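Local coordinates for protein INRS (Synechocystis sp., PDB 5FMN) that regulates transcription in response to nickel, probably acting as a DNA-binding repressor, at residues D77-C82 with A97-A102. Sequence-based numbering, arbitrary orientation.
Sequences DHMNEC and AELKEA
The imidazole of H78 meets helix 92-106 with its edge: the backbone carbonyl of E98 and the amide N of L99 lie near the ring plane, beyond NE2. The methyl of A102 approaches obliquely, its CB 3.5 Å from CD2 of H78. The E98 carboxylate is turned about 60° from the ring, with OE1 3.4 Å from CE1 of H78. NE2 of H78 donates a hydrogen bond to O of E98 (3.2 Å, 150° at the hydrogen), reaching it from above the carbonyl plane. The same oxygen also accepts a weak helical bond from A102 N, so two donors share it. With CG anti to its backbone N, H78 spans the gap between the helices, and this bond helps to set the ring's orientation; an alanine here would remove the imidazole and would probably loosen the link between the two helices.

One turn along, C82 holds SG beside its own backbone N, 3.8 Å from CB of E98. E98 bends at chi2, which turns its carboxylate back toward the CE1 corner of the imidazole; the carboxylate also makes a long, weak ion pair with R85. M79 touches L99 through its stem, CG to CD2 at 3.6 Å, before its bent end leads away. Around this apolar pair, M79 packs on L103 of a second subunit, and L99 on I83 of that same subunit.

The segments run antiparallel (169°), their axes 9.7 Å apart, as neighbouring helices of the three-helix CsoR-type chain. H78 and C82, one helical turn apart, with C53 of a third subunit packed against H78, resemble the intersubunit Cys-His-Cys arrangement of CsoR-family metal sites; the E98 carbonyl would then probably be a second-shell group orienting the histidine, consistent with a nickel-sensing site.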
ATOM      1  N   ASP B  77     -19.941  -4.209  -6.070  1.00 37.95           N
ATOM      2  CA  ASP B  77     -21.126  -5.051  -6.269  1.00 43.55           C
ATOM      3  C   ASP B  77     -21.510  -5.809  -5.011  1.00 36.01           C
ATOM      4  O   ASP B  77     -22.674  -5.876  -4.677  1.00 35.82           O
ATOM      5  CB  ASP B  77     -20.950  -6.034  -7.453  1.00 41.48           C
ATOM      6  CG  ASP B  77     -20.927  -5.322  -8.821  1.00 47.87           C
ATOM      7  OD1 ASP B  77     -21.478  -4.206  -8.934  1.00 56.30           O
ATOM      8  OD2 ASP B  77     -20.368  -5.876  -9.794  1.00 61.17           O
ATOM      9  N   HIS B  78     -20.524  -6.356  -4.307  1.00 41.86           N
ATOM     10  CA  HIS B  78     -20.750  -6.974  -3.005  1.00 43.09           C
ATOM     11  C   HIS B  78     -21.411  -6.016  -1.987  1.00 40.64           C
ATOM     12  O   HIS B  78     -22.438  -6.341  -1.390  1.00 40.93           O
ATOM     13  CB  HIS B  78     -19.432  -7.503  -2.458  1.00 48.25           C
ATOM     14  CG  HIS B  78     -19.580  -8.314  -1.204  1.00 49.70           C
ATOM     15  ND1 HIS B  78     -20.014  -9.623  -1.206  1.00 56.81           N
ATOM     16  CD2 HIS B  78     -19.354  -7.995   0.093  1.00 49.31           C
ATOM     17  CE1 HIS B  78     -20.080 -10.061   0.038  1.00 60.50           C
ATOM     18  NE2 HIS B  78     -19.718  -9.080   0.847  1.00 54.44           N
ATOM     19  N   MET B  79     -20.833  -4.825  -1.850  1.00 37.84           N
ATOM     20  CA  MET B  79     -21.343  -3.760  -0.970  1.00 43.46           C
ATOM     21  C   MET B  79     -22.785  -3.449  -1.282  1.00 46.34           C
ATOM     22  O   MET B  79     -23.600  -3.296  -0.366  1.00 43.70           O
ATOM     23  CB  MET B  79     -20.556  -2.449  -1.129  1.00 43.76           C
ATOM     24  CG  MET B  79     -19.578  -2.092  -0.016  1.00 56.86           C
ATOM     25  SD  MET B  79     -18.979  -0.374  -0.070  1.00 54.52           S
ATOM     26  CE  MET B  79     -18.577  -0.182  -1.824  1.00 61.45           C
ATOM     27  N   ASN B  80     -23.058  -3.277  -2.584  1.00 43.18           N
ATOM     28  CA  ASN B  80     -24.409  -3.079  -3.071  1.00 41.67           C
ATOM     29  C   ASN B  80     -25.388  -4.172  -2.629  1.00 42.20           C
ATOM     30  O   ASN B  80     -26.457  -3.848  -2.110  1.00 43.07           O
ATOM     31  CB  ASN B  80     -24.438  -2.920  -4.591  1.00 44.28           C
ATOM     32  CG  ASN B  80     -25.842  -2.658  -5.120  1.00 46.08           C
ATOM     33  OD1 ASN B  80     -26.657  -2.006  -4.471  1.00 46.70           O
ATOM     34  ND2 ASN B  80     -26.148  -3.225  -6.268  1.00 53.33           N
ATOM     35  N   GLU B  81     -25.017  -5.445  -2.786  1.00 44.80           N
ATOM     36  CA  GLU B  81     -25.862  -6.549  -2.274  1.00 46.28           C
ATOM     37  C   GLU B  81     -26.042  -6.465  -0.766  1.00 40.55           C
ATOM     38  O   GLU B  81     -27.143  -6.654  -0.278  1.00 38.88           O
ATOM     39  CB  GLU B  81     -25.338  -7.922  -2.626  1.00 48.68           C
ATOM     40  CG  GLU B  81     -25.269  -8.175  -4.120  1.00 73.66           C
ATOM     41  CD  GLU B  81     -24.554  -9.471  -4.458  1.00 83.35           C
ATOM     42  OE1 GLU B  81     -24.153 -10.190  -3.498  1.00 65.13           O
ATOM     43  OE2 GLU B  81     -24.398  -9.752  -5.675  1.00 81.86           O
ATOM     44  N   CYS B  82     -24.985  -6.143  -0.030  1.00 36.64           N
ATOM     45  CA  CYS B  82     -25.082  -6.107   1.444  1.00 40.42           C
ATOM     46  C   CYS B  82     -26.017  -5.021   1.923  1.00 39.92           C
ATOM     47  O   CYS B  82     -26.911  -5.275   2.726  1.00 42.84           O
ATOM     48  CB  CYS B  82     -23.709  -5.939   2.112  1.00 38.87           C
ATOM     49  SG  CYS B  82     -22.593  -7.367   1.862  1.00 43.56           S
ATOM     50  N   ALA B  97     -21.159  -7.702   8.859  1.00 46.79           N
ATOM     51  CA  ALA B  97     -20.089  -8.657   9.056  1.00 57.35           C
ATOM     52  C   ALA B  97     -19.658  -9.215   7.698  1.00 54.11           C
ATOM     53  O   ALA B  97     -18.502  -9.518   7.513  1.00 49.04           O
ATOM     54  CB  ALA B  97     -20.544  -9.784   9.990  1.00 52.80           C
ATOM     55  N   GLU B  98     -20.606  -9.364   6.770  1.00 53.49           N
ATOM     56  CA  GLU B  98     -20.299  -9.713   5.382  1.00 57.13           C
ATOM     57  C   GLU B  98     -19.444  -8.667   4.675  1.00 55.67           C
ATOM     58  O   GLU B  98     -18.578  -8.985   3.852  1.00 54.80           O
ATOM     59  CB  GLU B  98     -21.596  -9.846   4.581  1.00 56.86           C
ATOM     60  CG  GLU B  98     -22.185 -11.237   4.613  1.00 72.81           C
ATOM     61  CD  GLU B  98     -21.576 -12.113   3.555  1.00 76.26           C
ATOM     62  OE1 GLU B  98     -21.854 -11.878   2.359  1.00 84.58           O
ATOM     63  OE2 GLU B  98     -20.756 -12.978   3.923  1.00 76.79           O
ATOM     64  N   LEU B  99     -19.762  -7.407   4.920  1.00 51.90           N
ATOM     65  CA  LEU B  99     -19.042  -6.349   4.270  1.00 56.68           C
ATOM     66  C   LEU B  99     -17.637  -6.376   4.799  1.00 57.61           C
ATOM     67  O   LEU B  99     -16.699  -6.213   4.027  1.00 47.49           O
ATOM     68  CB  LEU B  99     -19.647  -4.976   4.567  1.00 60.48           C
ATOM     69  CG  LEU B  99     -19.620  -4.037   3.366  1.00 70.00           C
ATOM     70  CD1 LEU B  99     -20.185  -2.681   3.751  1.00 68.76           C
ATOM     71  CD2 LEU B  99     -18.205  -3.898   2.819  1.00 79.01           C
ATOM     72  N   LYS B 100     -17.498  -6.527   6.119  1.00 60.11           N
ATOM     73  CA  LYS B 100     -16.202  -6.379   6.781  1.00 66.48           C
ATOM     74  C   LYS B 100     -15.240  -7.480   6.380  1.00 57.34           C
ATOM     75  O   LYS B 100     -14.060  -7.200   6.212  1.00 51.08           O
ATOM     76  CB  LYS B 100     -16.348  -6.317   8.300  1.00 72.26           C
ATOM     77  CG  LYS B 100     -16.912  -4.984   8.780  1.00 81.91           C
ATOM     78  CD  LYS B 100     -17.611  -5.076  10.125  1.00 99.50           C
ATOM     79  CE  LYS B 100     -17.921  -3.692  10.666  1.00 99.19           C
ATOM     80  NZ  LYS B 100     -18.174  -3.739  12.131  1.00 93.73           N
ATOM     81  N   GLU B 101     -15.765  -8.690   6.159  1.00 40.68           N
ATOM     82  CA  GLU B 101     -14.969  -9.793   5.669  1.00 52.60           C
ATOM     83  C   GLU B 101     -14.397  -9.476   4.305  1.00 63.66           C
ATOM     84  O   GLU B 101     -13.260  -9.836   3.999  1.00 63.17           O
ATOM     85  CB  GLU B 101     -15.770 -11.119   5.529  1.00 52.07           C
ATOM     86  CG  GLU B 101     -14.863 -12.345   5.801  1.00 61.76           C
ATOM     87  CD  GLU B 101     -15.180 -13.647   5.028  1.00 71.45           C
ATOM     88  OE1 GLU B 101     -16.348 -14.120   4.979  1.00 74.41           O
ATOM     89  OE2 GLU B 101     -14.206 -14.284   4.541  1.00 68.72           O
ATOM     90  N   ALA B 102     -15.250  -8.935   3.447  1.00 62.36           N
ATOM     91  CA  ALA B 102     -14.859  -8.614   2.100  1.00 54.64           C
ATOM     92  C   ALA B 102     -13.790  -7.526   2.101  1.00 52.11           C
ATOM     93  O   ALA B 102     -12.835  -7.613   1.340  1.00 60.58           O
ATOM     94  CB  ALA B 102     -16.074  -8.174   1.310  1.00 65.40           C
TER